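Long-range contacts in N-acetyltransferase family protein (Bacillus anthracis, PDB 3LNB), which catalyses the acetylation of arylamines with an acetyl group carried by coenzyme A, and inactivates the antibacterial sulfamethoxazole: residues N34-L43 / V87-R95; K131-V139 / I234-P245. The protein carries 1 engineered substitution. All blocks are in the same frame, centred on the assembly; numbering follows the deposited sequence.

Interaction 1. Residues N34-L43 / V87-R95; sequences NLQKEFFKRL and VEKLLIQKR. With FMT (formic acid), chain D.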
loop_
_atom_site.group_PDB
_atom_site.type_symbol
_atom_site.label_atom_id
_atom_site.label_comp_id
_atom_site.label_asym_id
_atom_site.label_seq_id
_atom_site.Cartn_x
_atom_site.Cartn_y
_atom_site.Cartn_z
ATOM N N ASN A 34 -10.400 -19.648 -3.441
ATOM C CA ASN A 34 -11.234 -18.934 -2.488
ATOM C C ASN A 34 -10.767 -17.486 -2.414
ATOM O O ASN A 34 -11.580 -16.559 -2.427
ATOM C CB ASN A 34 -11.142 -19.571 -1.098
ATOM C CG ASN A 34 -12.007 -18.860 -0.078
ATOM O OD1 ASN A 34 -11.660 -17.774 0.410
ATOM N ND2 ASN A 34 -13.151 -19.453 0.240
ATOM N N LEU A 35 -9.451 -17.300 -2.343
ATOM C CA LEU A 35 -8.871 -15.964 -2.274
ATOM C C LEU A 35 -9.305 -15.133 -3.483
ATOM O O LEU A 35 -9.721 -13.987 -3.330
ATOM C CB LEU A 35 -7.339 -16.046 -2.220
ATOM C CG LEU A 35 -6.554 -14.746 -1.966
ATOM C CD1 LEU A 35 -5.093 -15.079 -1.713
ATOM C CD2 LEU A 35 -6.669 -13.803 -3.149
ATOM N N GLN A 36 -9.195 -15.701 -4.682
ATOM C CA GLN A 36 -9.588 -14.987 -5.891
ATOM C C GLN A 36 -11.052 -14.569 -5.830
ATOM O O GLN A 36 -11.398 -13.433 -6.151
ATOM C CB GLN A 36 -9.363 -15.856 -7.133
ATOM C CG GLN A 36 -7.906 -15.971 -7.576
ATOM C CD GLN A 36 -7.752 -16.763 -8.866
ATOM O OE1 GLN A 36 -8.140 -17.925 -8.943
ATOM N NE2 GLN A 36 -7.182 -16.130 -9.888
ATOM N N LYS A 37 -11.910 -15.498 -5.421
ATOM C CA LYS A 37 -13.335 -15.228 -5.315
ATOM C C LYS A 37 -13.594 -14.093 -4.334
ATOM O O LYS A 37 -14.336 -13.168 -4.641
ATOM C CB LYS A 37 -14.081 -16.483 -4.856
ATOM C CG LYS A 37 -13.953 -17.669 -5.808
ATOM C CD LYS A 37 -14.710 -18.875 -5.261
ATOM C CE LYS A 37 -14.466 -20.120 -6.096
ATOM N NZ LYS A 37 -15.144 -21.301 -5.485
ATOM N N GLU A 38 -12.977 -14.166 -3.155
ATOM C CA GLU A 38 -13.162 -13.128 -2.145
ATOM C C GLU A 38 -12.548 -11.813 -2.594
ATOM O O GLU A 38 -13.075 -10.734 -2.307
ATOM C CB GLU A 38 -12.526 -13.537 -0.815
ATOM C CG GLU A 38 -13.185 -14.714 -0.105
ATOM C CD GLU A 38 -14.640 -14.450 0.262
ATOM O OE1 GLU A 38 -14.960 -13.334 0.720
ATOM O OE2 GLU A 38 -15.465 -15.372 0.106
ATOM N N PHE A 39 -11.421 -11.904 -3.289
ATOM C CA PHE A 39 -10.735 -10.710 -3.763
ATOM C C PHE A 39 -11.653 -9.931 -4.703
ATOM O O PHE A 39 -11.877 -8.738 -4.510
ATOM C CB PHE A 39 -9.442 -11.095 -4.491
ATOM C CG PHE A 39 -8.483 -9.956 -4.659
ATOM C CD1 PHE A 39 -7.647 -9.578 -3.615
ATOM C CD2 PHE A 39 -8.433 -9.243 -5.852
ATOM C CE1 PHE A 39 -6.773 -8.504 -3.755
ATOM C CE2 PHE A 39 -7.564 -8.170 -6.003
ATOM C CZ PHE A 39 -6.733 -7.797 -4.955
ATOM N N PHE A 40 -12.179 -10.623 -5.716
ATOM C CA PHE A 40 -13.082 -10.020 -6.698
ATOM C C PHE A 40 -14.286 -9.354 -6.032
ATOM O O PHE A 40 -14.681 -8.250 -6.404
ATOM C CB PHE A 40 -13.579 -11.089 -7.679
ATOM C CG PHE A 40 -12.550 -11.525 -8.683
ATOM C CD1 PHE A 40 -12.293 -12.876 -8.886
ATOM C CD2 PHE A 40 -11.854 -10.589 -9.440
ATOM C CE1 PHE A 40 -11.360 -13.292 -9.827
ATOM C CE2 PHE A 40 -10.917 -10.996 -10.388
ATOM C CZ PHE A 40 -10.670 -12.352 -10.580
ATOM N N LYS A 41 -14.864 -10.040 -5.050
ATOM C CA LYS A 41 -16.025 -9.526 -4.326
ATOM C C LYS A 41 -15.701 -8.233 -3.577
ATOM O O LYS A 41 -16.412 -7.231 -3.707
ATOM C CB LYS A 41 -16.524 -10.579 -3.332
ATOM C CG LYS A 41 -17.684 -10.117 -2.459
ATOM C CD LYS A 41 -18.045 -11.159 -1.405
ATOM C CE LYS A 41 -19.208 -10.687 -0.532
ATOM N NZ LYS A 41 -19.556 -11.697 0.508
ATOM N N ARG A 42 -14.626 -8.254 -2.798
ATOM C CA ARG A 42 -14.227 -7.083 -2.025
ATOM C C ARG A 42 -13.949 -5.871 -2.906
ATOM O O ARG A 42 -14.398 -4.767 -2.606
ATOM C CB ARG A 42 -12.977 -7.395 -1.201
ATOM C CG ARG A 42 -12.440 -6.233 -0.363
ATOM C CD ARG A 42 -13.260 -5.993 0.903
ATOM N NE ARG A 42 -12.514 -5.185 1.867
ATOM C CZ ARG A 42 -12.807 -3.925 2.193
ATOM N NH1 ARG A 42 -12.060 -3.281 3.082
ATOM N NH2 ARG A 42 -13.848 -3.312 1.647
ATOM N N LEU A 43 -13.202 -6.081 -3.987
ATOM C CA LEU A 43 -12.849 -4.981 -4.878
ATOM C C LEU A 43 -13.904 -4.686 -5.934
ATOM O O LEU A 43 -13.670 -3.898 -6.852
ATOM C CB LEU A 43 -11.491 -5.246 -5.540
ATOM C CG LEU A 43 -10.265 -5.230 -4.610
ATOM C CD1 LEU A 43 -10.134 -3.860 -3.967
ATOM C CD2 LEU A 43 -10.400 -6.302 -3.522
ATOM N N VAL A 87 -6.753 -12.854 3.866
ATOM C CA VAL A 87 -8.095 -12.987 3.302
ATOM C C VAL A 87 -9.134 -12.698 4.390
ATOM O O VAL A 87 -10.116 -11.997 4.155
ATOM C CB VAL A 87 -8.338 -14.414 2.733
ATOM C CG1 VAL A 87 -9.805 -14.576 2.326
ATOM C CG2 VAL A 87 -7.424 -14.664 1.529
ATOM N N GLU A 88 -8.904 -13.229 5.587
ATOM C CA GLU A 88 -9.836 -13.023 6.694
ATOM C C GLU A 88 -9.964 -11.554 7.082
ATOM O O GLU A 88 -11.066 -11.022 7.188
ATOM C CB GLU A 88 -9.391 -13.812 7.920
ATOM C CG GLU A 88 -10.433 -13.843 9.031
ATOM C CD GLU A 88 -11.736 -14.467 8.562
ATOM O OE1 GLU A 88 -11.670 -15.497 7.854
ATOM O OE2 GLU A 88 -12.820 -13.938 8.900
ATOM N N LYS A 89 -8.829 -10.895 7.286
ATOM C CA LYS A 89 -8.843 -9.497 7.695
ATOM C C LYS A 89 -9.268 -8.495 6.625
ATOM O O LYS A 89 -10.284 -7.820 6.785
ATOM C CB LYS A 89 -7.471 -9.087 8.247
ATOM C CG LYS A 89 -7.404 -7.646 8.733
ATOM C CD LYS A 89 -6.008 -7.265 9.209
ATOM C CE LYS A 89 -5.947 -5.771 9.554
ATOM N NZ LYS A 89 -4.577 -5.296 9.887
ATOM N N LEU A 90 -8.501 -8.405 5.540
ATOM C CA LEU A 90 -8.786 -7.437 4.485
ATOM C C LEU A 90 -9.963 -7.695 3.561
ATOM O O LEU A 90 -10.531 -6.750 3.011
ATOM C CB LEU A 90 -7.548 -7.206 3.622
ATOM C CG LEU A 90 -6.431 -6.358 4.225
ATOM C CD1 LEU A 90 -5.758 -7.123 5.335
ATOM C CD2 LEU A 90 -5.430 -5.999 3.142
ATOM N N LEU A 91 -10.326 -8.954 3.364
ATOM C CA LEU A 91 -11.438 -9.234 2.476
ATOM C C LEU A 91 -12.729 -9.533 3.227
ATOM O O LEU A 91 -13.702 -8.793 3.110
ATOM C CB LEU A 91 -11.086 -10.392 1.535
ATOM C CG LEU A 91 -9.795 -10.188 0.734
ATOM C CD1 LEU A 91 -9.597 -11.337 -0.242
ATOM C CD2 LEU A 91 -9.850 -8.864 -0.012
ATOM N N ILE A 92 -12.730 -10.606 4.012
ATOM C CA ILE A 92 -13.921 -11.001 4.757
ATOM C C ILE A 92 -14.407 -10.007 5.815
ATOM O O ILE A 92 -15.587 -9.652 5.836
ATOM C CB ILE A 92 -13.704 -12.384 5.399
ATOM C CG1 ILE A 92 -13.525 -13.427 4.290
ATOM C CG2 ILE A 92 -14.879 -12.750 6.307
ATOM C CD1 ILE A 92 -13.054 -14.767 4.792
ATOM N N GLN A 93 -13.514 -9.547 6.687
ATOM C CA GLN A 93 -13.915 -8.613 7.734
ATOM C C GLN A 93 -13.894 -7.172 7.229
ATOM O O GLN A 93 -14.048 -6.223 8.001
ATOM C CB GLN A 93 -13.004 -8.781 8.957
ATOM C CG GLN A 93 -12.977 -10.223 9.482
ATOM C CD GLN A 93 -11.981 -10.436 10.614
ATOM O OE1 GLN A 93 -10.864 -9.927 10.573
ATOM N NE2 GLN A 93 -12.376 -11.215 11.619
ATOM N N LYS A 94 -13.707 -7.024 5.922
ATOM C CA LYS A 94 -13.673 -5.715 5.275
ATOM C C LYS A 94 -12.838 -4.665 6.012
ATOM O O LYS A 94 -13.306 -3.555 6.273
ATOM C CB LYS A 94 -15.100 -5.189 5.069
ATOM C CG LYS A 94 -15.973 -6.068 4.175
ATOM C CD LYS A 94 -17.391 -5.491 4.065
ATOM C CE LYS A 94 -18.432 -6.581 3.829
ATOM N NZ LYS A 94 -19.837 -6.038 3.868
ATOM N N ARG A 95 -11.601 -5.029 6.348
ATOM C CA ARG A 95 -10.675 -4.120 7.017
ATOM C C ARG A 95 -9.635 -3.673 5.987
ATOM O O ARG A 95 -9.679 -4.075 4.818
ATOM C CB ARG A 95 -9.951 -4.822 8.180
ATOM C CG ARG A 95 -10.811 -5.158 9.411
ATOM C CD ARG A 95 -11.044 -3.934 10.299
ATOM N NE ARG A 95 -9.785 -3.274 10.658
ATOM C CZ ARG A 95 -8.904 -3.740 11.536
ATOM N NH1 ARG A 95 -9.128 -4.879 12.183
ATOM N NH2 ARG A 95 -7.778 -3.073 11.753
HETATM C C FMT D . -6.525 -15.917 -13.584
HETATM O O1 FMT D . -7.324 -16.298 -12.752
HETATM O O2 FMT D . -6.533 -14.636 -13.994
HETATM O O HOH W 1 -12.877 -0.801 4.585
#
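The guanidinium of Arg42 lies flat against the end of helix 83-92, one face over CA of Lys94, which stands 3.4 Å above its plane, while two backbone carbonyls meet its edge. NE donates to O of Leu90 (2.8 Å, N-H...O 165°), nearly in line with that C=O bond. NH1 reaches O of Arg95 at 3.1 Å, approaching from above the carbonyl plane, and also donates to a water. Both acceptors lie within a few degrees of the guanidinium plane, which fixes the rotation of the group. The Arg42 chain runs out with CG opposite its N (chi1 179°), then bends at chi2, which brings the guanidinium across. The Phe39 ring has CD2 of Leu43, just past the end of the same helix, over its centre; CD1 of Leu91 approaches it obliquely, and Phe109 of helix 99-112 stacks on it.

Leu91 is a knob set among Leu35, Glu38, Phe39 and Arg42: CD1 packs 3.7 Å from CB of Glu38, and CD2 touches CB and CG of Arg42. Nearer the start of helix 34-42, CG2 of Val87 meets CG of Leu35 at 3.6 Å. The N-to-C directions of 34-42 and 87-92 differ by 31°.

In the wider pi-type turn at 87-92, Ile92 N bonds to Val87 O. One arginine thus ties the N-terminal helix to a carbonyl of the last turn (Leu90) and to one just beyond the helix (Arg95), where its positive charge should be favourable.

Interaction 2. Residues K131-V139 / I234-P245; sequences KWKPDDGHV and IQKVIVEHKESP. With COA (coenzyme A), chain B.
CG of Pro134 sits over the centre of the His241 imidazole, a CH-pi contact 3.9 Å from the ring centroid and 6° off its normal. The ring is held in place from its edge: within the type I turn 241-244, N of Glu243 donates to ND1 of His241 (2.7 Å) almost exactly in the ring plane. The Pro134 and Pro245 rings approach through their CD atoms, 4.1 Å apart. The aliphatic chain of Lys133, bent at chi2 (-67°), lays CD 3.5 Å from CG of Pro245, and its NZ continues to a salt bridge with Asp126.

Deeper in, Ile234 of helix 228-240 packs on the turn and on the strand that follows it. Its CD1 presses on CG2 of Val139 at 3.4 Å, tighter than usual for two carbons, and its CG2 rests 3.2 Å from O of Asp136. CD1 of Ile238 touches O of Gly137, the last residue of the type II turn 134-137.

Charged groups have a lesser part, and no hydrogen bond crosses the interface: NZ of Lys131 and OE1 of Glu243 form a long salt bridge at 3.7 Å. Asp136 pairs instead with Lys230, near the start of helix 228-240.

Coenzyme A touches both segments. C3P lies over one face of the His138 ring, and CB of Pro245 packs 3.5 Å from adenine N6A. NE2 of His138 is hydrogen-bonded to Asp153 OD2, and the side chain touches Cys99, consistent with the Cys-His-Asp triad of arylamine N-acetyltransferases. The proline, histidine and isoleucine contacts thus join the strand carrying His138, probably of the catalytic triad, to helix 228-240 and the loop after it, beside the adenine, using mainly nonpolar chemistry.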
loop_
_atom_site.group_PDB
_atom_site.type_symbol
_atom_site.label_atom_id
_atom_site.label_comp_id
_atom_site.label_asym_id
_atom_site.label_seq_id
_atom_site.Cartn_x
_atom_site.Cartn_y
_atom_site.Cartn_z
ATOM N N LYS A 131 15.364 12.163 6.164
ATOM C CA LYS A 131 16.024 10.973 6.688
ATOM C C LYS A 131 15.287 9.727 6.245
ATOM O O LYS A 131 14.142 9.798 5.816
ATOM C CB LYS A 131 16.068 11.009 8.213
ATOM C CG LYS A 131 14.701 11.042 8.864
ATOM C CD LYS A 131 14.826 11.087 10.383
ATOM C CE LYS A 131 13.451 11.167 11.040
ATOM N NZ LYS A 131 12.600 10.004 10.647
ATOM N N TRP A 132 15.952 8.585 6.341
ATOM C CA TRP A 132 15.321 7.338 5.960
ATOM C C TRP A 132 14.486 6.821 7.124
ATOM O O TRP A 132 14.878 6.945 8.285
ATOM C CB TRP A 132 16.367 6.283 5.588
ATOM C CG TRP A 132 17.179 6.610 4.378
ATOM C CD1 TRP A 132 18.440 7.137 4.351
ATOM C CD2 TRP A 132 16.796 6.414 3.014
ATOM N NE1 TRP A 132 18.869 7.276 3.053
ATOM C CE2 TRP A 132 17.881 6.841 2.212
ATOM C CE3 TRP A 132 15.641 5.917 2.390
ATOM C CZ2 TRP A 132 17.845 6.788 0.815
ATOM C CZ3 TRP A 132 15.605 5.864 0.999
ATOM C CH2 TRP A 132 16.703 6.297 0.228
ATOM N N LYS A 133 13.315 6.277 6.813
ATOM C CA LYS A 133 12.472 5.686 7.841
ATOM C C LYS A 133 13.197 4.371 8.142
ATOM O O LYS A 133 14.177 4.042 7.471
ATOM C CB LYS A 133 11.065 5.413 7.301
ATOM C CG LYS A 133 10.220 6.657 7.013
ATOM C CD LYS A 133 9.846 7.421 8.292
ATOM C CE LYS A 133 8.768 8.473 8.005
ATOM N NZ LYS A 133 8.486 9.347 9.183
ATOM N N PRO A 134 12.733 3.601 9.139
ATOM C CA PRO A 134 13.402 2.335 9.464
ATOM C C PRO A 134 13.674 1.409 8.278
ATOM O O PRO A 134 12.857 1.298 7.362
ATOM C CB PRO A 134 12.456 1.700 10.485
ATOM C CG PRO A 134 11.887 2.897 11.188
ATOM C CD PRO A 134 11.577 3.820 10.027
ATOM N N ASP A 135 14.829 0.749 8.317
ATOM C CA ASP A 135 15.247 -0.194 7.279
ATOM C C ASP A 135 14.153 -1.217 6.967
ATOM O O ASP A 135 13.595 -1.840 7.871
ATOM C CB ASP A 135 16.509 -0.959 7.714
ATOM C CG ASP A 135 17.784 -0.120 7.635
ATOM O OD1 ASP A 135 17.737 1.032 7.159
ATOM O OD2 ASP A 135 18.847 -0.632 8.053
ATOM N N ASP A 136 13.866 -1.389 5.681
ATOM C CA ASP A 136 12.862 -2.344 5.218
ATOM C C ASP A 136 11.482 -2.175 5.832
ATOM O O ASP A 136 10.847 -3.161 6.198
ATOM C CB ASP A 136 13.330 -3.776 5.477
ATOM C CG ASP A 136 14.688 -4.056 4.885
ATOM O OD1 ASP A 136 15.035 -3.402 3.886
ATOM O OD2 ASP A 136 15.397 -4.939 5.412
ATOM N N GLY A 137 11.023 -0.931 5.943
ATOM C CA GLY A 137 9.710 -0.670 6.507
ATOM C C GLY A 137 8.627 -0.585 5.439
ATOM O O GLY A 137 7.567 0.004 5.654
ATOM N N HIS A 138 8.901 -1.161 4.274
ATOM C CA HIS A 138 7.941 -1.172 3.179
ATOM C C HIS A 138 8.119 -2.482 2.435
ATOM O O HIS A 138 9.215 -3.038 2.406
ATOM C CB HIS A 138 8.173 0.012 2.229
ATOM C CG HIS A 138 7.138 0.134 1.149
ATOM N ND1 HIS A 138 5.836 -0.288 1.313
ATOM C CD2 HIS A 138 7.201 0.683 -0.089
ATOM C CE1 HIS A 138 5.139 -0.002 0.226
ATOM N NE2 HIS A 138 5.944 0.588 -0.640
ATOM N N VAL A 139 7.029 -2.978 1.863
ATOM C CA VAL A 139 7.038 -4.222 1.108
ATOM C C VAL A 139 6.321 -3.962 -0.207
ATOM O O VAL A 139 5.207 -3.436 -0.217
ATOM C CB VAL A 139 6.297 -5.352 1.865
ATOM C CG1 VAL A 139 6.156 -6.572 0.967
ATOM C CG2 VAL A 139 7.048 -5.711 3.150
ATOM N N ILE A 234 9.264 -7.757 9.365
ATOM C CA ILE A 234 9.014 -6.371 9.004
ATOM C C ILE A 234 7.840 -5.846 9.826
ATOM O O ILE A 234 7.871 -4.719 10.319
ATOM C CB ILE A 234 8.699 -6.228 7.490
ATOM C CG1 ILE A 234 9.941 -6.573 6.662
ATOM C CG2 ILE A 234 8.246 -4.806 7.176
ATOM C CD1 ILE A 234 9.734 -6.511 5.145
ATOM N N GLN A 235 6.806 -6.666 9.986
ATOM C CA GLN A 235 5.652 -6.234 10.759
ATOM C C GLN A 235 6.064 -5.947 12.197
ATOM O O GLN A 235 5.691 -4.922 12.766
ATOM C CB GLN A 235 4.551 -7.297 10.755
ATOM C CG GLN A 235 3.301 -6.850 11.486
ATOM C CD GLN A 235 2.160 -7.852 11.396
ATOM O OE1 GLN A 235 1.025 -7.480 11.102
ATOM N NE2 GLN A 235 2.454 -9.123 11.661
ATOM N N LYS A 236 6.843 -6.849 12.780
ATOM C CA LYS A 236 7.277 -6.664 14.156
ATOM C C LYS A 236 8.092 -5.385 14.350
ATOM O O LYS A 236 7.932 -4.695 15.358
ATOM C CB LYS A 236 8.068 -7.887 14.629
ATOM C CG LYS A 236 8.604 -7.769 16.055
ATOM C CD LYS A 236 7.544 -7.291 17.062
ATOM C CE LYS A 236 6.476 -8.334 17.339
ATOM N NZ LYS A 236 5.607 -7.912 18.496
ATOM N N VAL A 237 8.959 -5.064 13.393
ATOM C CA VAL A 237 9.775 -3.854 13.482
ATOM C C VAL A 237 8.905 -2.596 13.423
ATOM O O VAL A 237 9.209 -1.585 14.049
ATOM C CB VAL A 237 10.809 -3.777 12.329
ATOM C CG1 VAL A 237 11.581 -2.463 12.407
ATOM C CG2 VAL A 237 11.767 -4.950 12.407
ATOM N N ILE A 238 7.822 -2.665 12.658
ATOM C CA ILE A 238 6.912 -1.540 12.526
ATOM C C ILE A 238 6.065 -1.402 13.794
ATOM O O ILE A 238 5.637 -0.303 14.167
ATOM C CB ILE A 238 6.028 -1.732 11.282
ATOM C CG1 ILE A 238 6.875 -1.473 10.028
ATOM C CG2 ILE A 238 4.811 -0.832 11.346
ATOM C CD1 ILE A 238 6.121 -1.641 8.728
ATOM N N VAL A 239 5.842 -2.530 14.455
ATOM C CA VAL A 239 5.082 -2.561 15.693
ATOM C C VAL A 239 5.922 -2.090 16.885
ATOM O O VAL A 239 5.397 -1.455 17.798
ATOM C CB VAL A 239 4.584 -3.994 16.015
ATOM C CG1 VAL A 239 3.926 -4.019 17.395
ATOM C CG2 VAL A 239 3.605 -4.457 14.960
ATOM N N GLU A 240 7.226 -2.370 16.871
ATOM C CA GLU A 240 8.080 -2.003 18.007
ATOM C C GLU A 240 9.212 -0.975 17.841
ATOM O O GLU A 240 9.679 -0.419 18.838
ATOM C CB GLU A 240 8.677 -3.279 18.604
ATOM C CG GLU A 240 9.872 -3.820 17.817
ATOM C CD GLU A 240 10.360 -5.151 18.353
ATOM O OE1 GLU A 240 10.449 -5.291 19.591
ATOM O OE2 GLU A 240 10.662 -6.055 17.541
ATOM N N HIS A 241 9.666 -0.703 16.622
ATOM C CA HIS A 241 10.769 0.253 16.449
ATOM C C HIS A 241 10.416 1.626 17.027
ATOM O O HIS A 241 9.325 2.144 16.795
ATOM C CB HIS A 241 11.135 0.390 14.966
ATOM C CG HIS A 241 12.471 1.028 14.718
ATOM N ND1 HIS A 241 12.743 2.344 15.032
ATOM C CD2 HIS A 241 13.605 0.533 14.162
ATOM C CE1 HIS A 241 13.984 2.634 14.675
ATOM N NE2 HIS A 241 14.529 1.551 14.144
ATOM N N LYS A 242 11.342 2.203 17.787
ATOM C CA LYS A 242 11.126 3.516 18.404
ATOM C C LYS A 242 10.877 4.598 17.362
ATOM O O LYS A 242 10.184 5.577 17.635
ATOM C CB LYS A 242 12.336 3.908 19.255
ATOM C CG LYS A 242 12.603 2.961 20.413
ATOM C CD LYS A 242 11.537 3.090 21.490
ATOM C CE LYS A 242 11.607 4.453 22.177
ATOM N NZ LYS A 242 12.875 4.611 22.962
ATOM N N GLU A 243 11.454 4.436 16.175
ATOM C CA GLU A 243 11.245 5.421 15.124
ATOM C C GLU A 243 10.200 4.949 14.128
ATOM O O GLU A 243 10.004 5.577 13.085
ATOM C CB GLU A 243 12.545 5.742 14.375
ATOM C CG GLU A 243 13.505 6.672 15.109
ATOM C CD GLU A 243 14.552 7.282 14.171
ATOM O OE1 GLU A 243 14.247 8.286 13.487
ATOM O OE2 GLU A 243 15.681 6.746 14.109
ATOM N N SER A 244 9.532 3.841 14.431
ATOM C CA SER A 244 8.494 3.364 13.525
ATOM C C SER A 244 7.426 4.437 13.461
ATOM O O SER A 244 6.948 4.912 14.486
ATOM C CB SER A 244 7.859 2.076 14.031
ATOM O OG SER A 244 6.610 1.877 13.384
ATOM N N PRO A 245 7.031 4.833 12.249
ATOM C CA PRO A 245 6.010 5.862 12.069
ATOM C C PRO A 245 4.617 5.343 12.427
ATOM O O PRO A 245 3.710 6.120 12.719
ATOM C CB PRO A 245 6.096 6.176 10.571
ATOM C CG PRO A 245 7.450 5.676 10.156
ATOM C CD PRO A 245 7.600 4.422 10.956
HETATM N N1A COA B . 1.905 6.948 10.518
HETATM C C2A COA B . 0.984 7.494 11.293
HETATM N N3A COA B . 0.499 8.700 11.051
HETATM C C4A COA B . 0.933 9.408 10.000
HETATM C C5A COA B . 1.903 8.870 9.166
HETATM C C6A COA B . 2.389 7.599 9.451
HETATM N N6A COA B . 3.305 7.034 8.669
HETATM N N7A COA B . 2.143 9.757 8.206
HETATM C C8A COA B . 1.356 10.809 8.421
HETATM N N9A COA B . 0.614 10.601 9.508
HETATM C C1B COA B . -0.459 11.495 10.005
HETATM C C2B COA B . 0.028 12.905 10.334
HETATM O O2B COA B . 0.638 12.922 11.628
HETATM C C3B COA B . -1.302 13.658 10.357
HETATM O O3B COA B . -1.875 13.633 11.667
HETATM P P3B COA B . -2.744 14.896 12.159
HETATM O O7A COA B . -3.697 15.360 11.126
HETATM O O8A COA B . -3.477 14.443 13.518
HETATM O O9A COA B . -1.667 16.024 12.555
HETATM C C4B COA B . -2.175 12.869 9.377
HETATM O O4B COA B . -1.388 11.749 8.941
HETATM C C5B COA B . -2.540 13.711 8.155
HETATM O O5B COA B . -1.354 14.084 7.450
HETATM P P1A COA B . -1.447 15.151 6.252
HETATM O O1A COA B . 0.002 15.160 5.551
HETATM O O2A COA B . -1.845 16.489 6.741
HETATM O O3A COA B . -2.516 14.554 5.206
HETATM P P2A COA B . -2.186 13.403 4.129
HETATM O O4A COA B . -1.730 14.179 2.795
HETATM O O5A COA B . -3.379 12.557 3.896
HETATM O O6A COA B . -0.901 12.579 4.639
HETATM C CBP COA B . -0.639 10.134 4.560
HETATM C CCP COA B . -1.036 11.363 5.383
HETATM C CDP COA B . -1.664 9.910 3.446
HETATM C CEP COA B . -0.608 8.909 5.477
HETATM C CAP COA B . 0.752 10.344 3.959
HETATM O OAP COA B . 1.688 10.608 5.008
HETATM C C9P COA B . 1.222 9.109 3.188
HETATM O O9P COA B . 0.729 8.813 2.100
HETATM N N8P COA B . 2.191 8.420 3.787
HETATM C C7P COA B . 2.799 7.213 3.206
HETATM C C6P COA B . 3.003 6.148 4.286
HETATM C C5P COA B . 3.984 5.069 3.819
HETATM O O5P COA B . 5.188 5.308 3.751
HETATM N N4P COA B . 3.451 3.886 3.524
HETATM C C3P COA B . 4.278 2.764 3.058
HETATM C C2P COA B . 4.987 2.079 4.228
HETATM S S1P COA B . 3.867 1.150 5.339
#

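Interaction 1 closes before interaction 2 opens along the chain; their centres are 26 Å apart and their nearest atoms about 6 Å, without touching. Interaction 1 joins two helices of the N-terminal helical part, whereas interaction 2 sets the start of strand 131-145, in the eight-stranded antiparallel sheet, against the end of helix 228-240 and the loop after it. Helix 99-112 connects them: Leu35 and Leu90 pack on it from interaction 1, Val139 and Ile238 from interaction 2. Coenzyme A contacts interaction 2 directly but lies about 12 Å from the Leu90 side chain; interaction 1 lies away from the coenzyme, within the helical part whose helix 99-112 begins at Cys99, the probable catalytic cysteine.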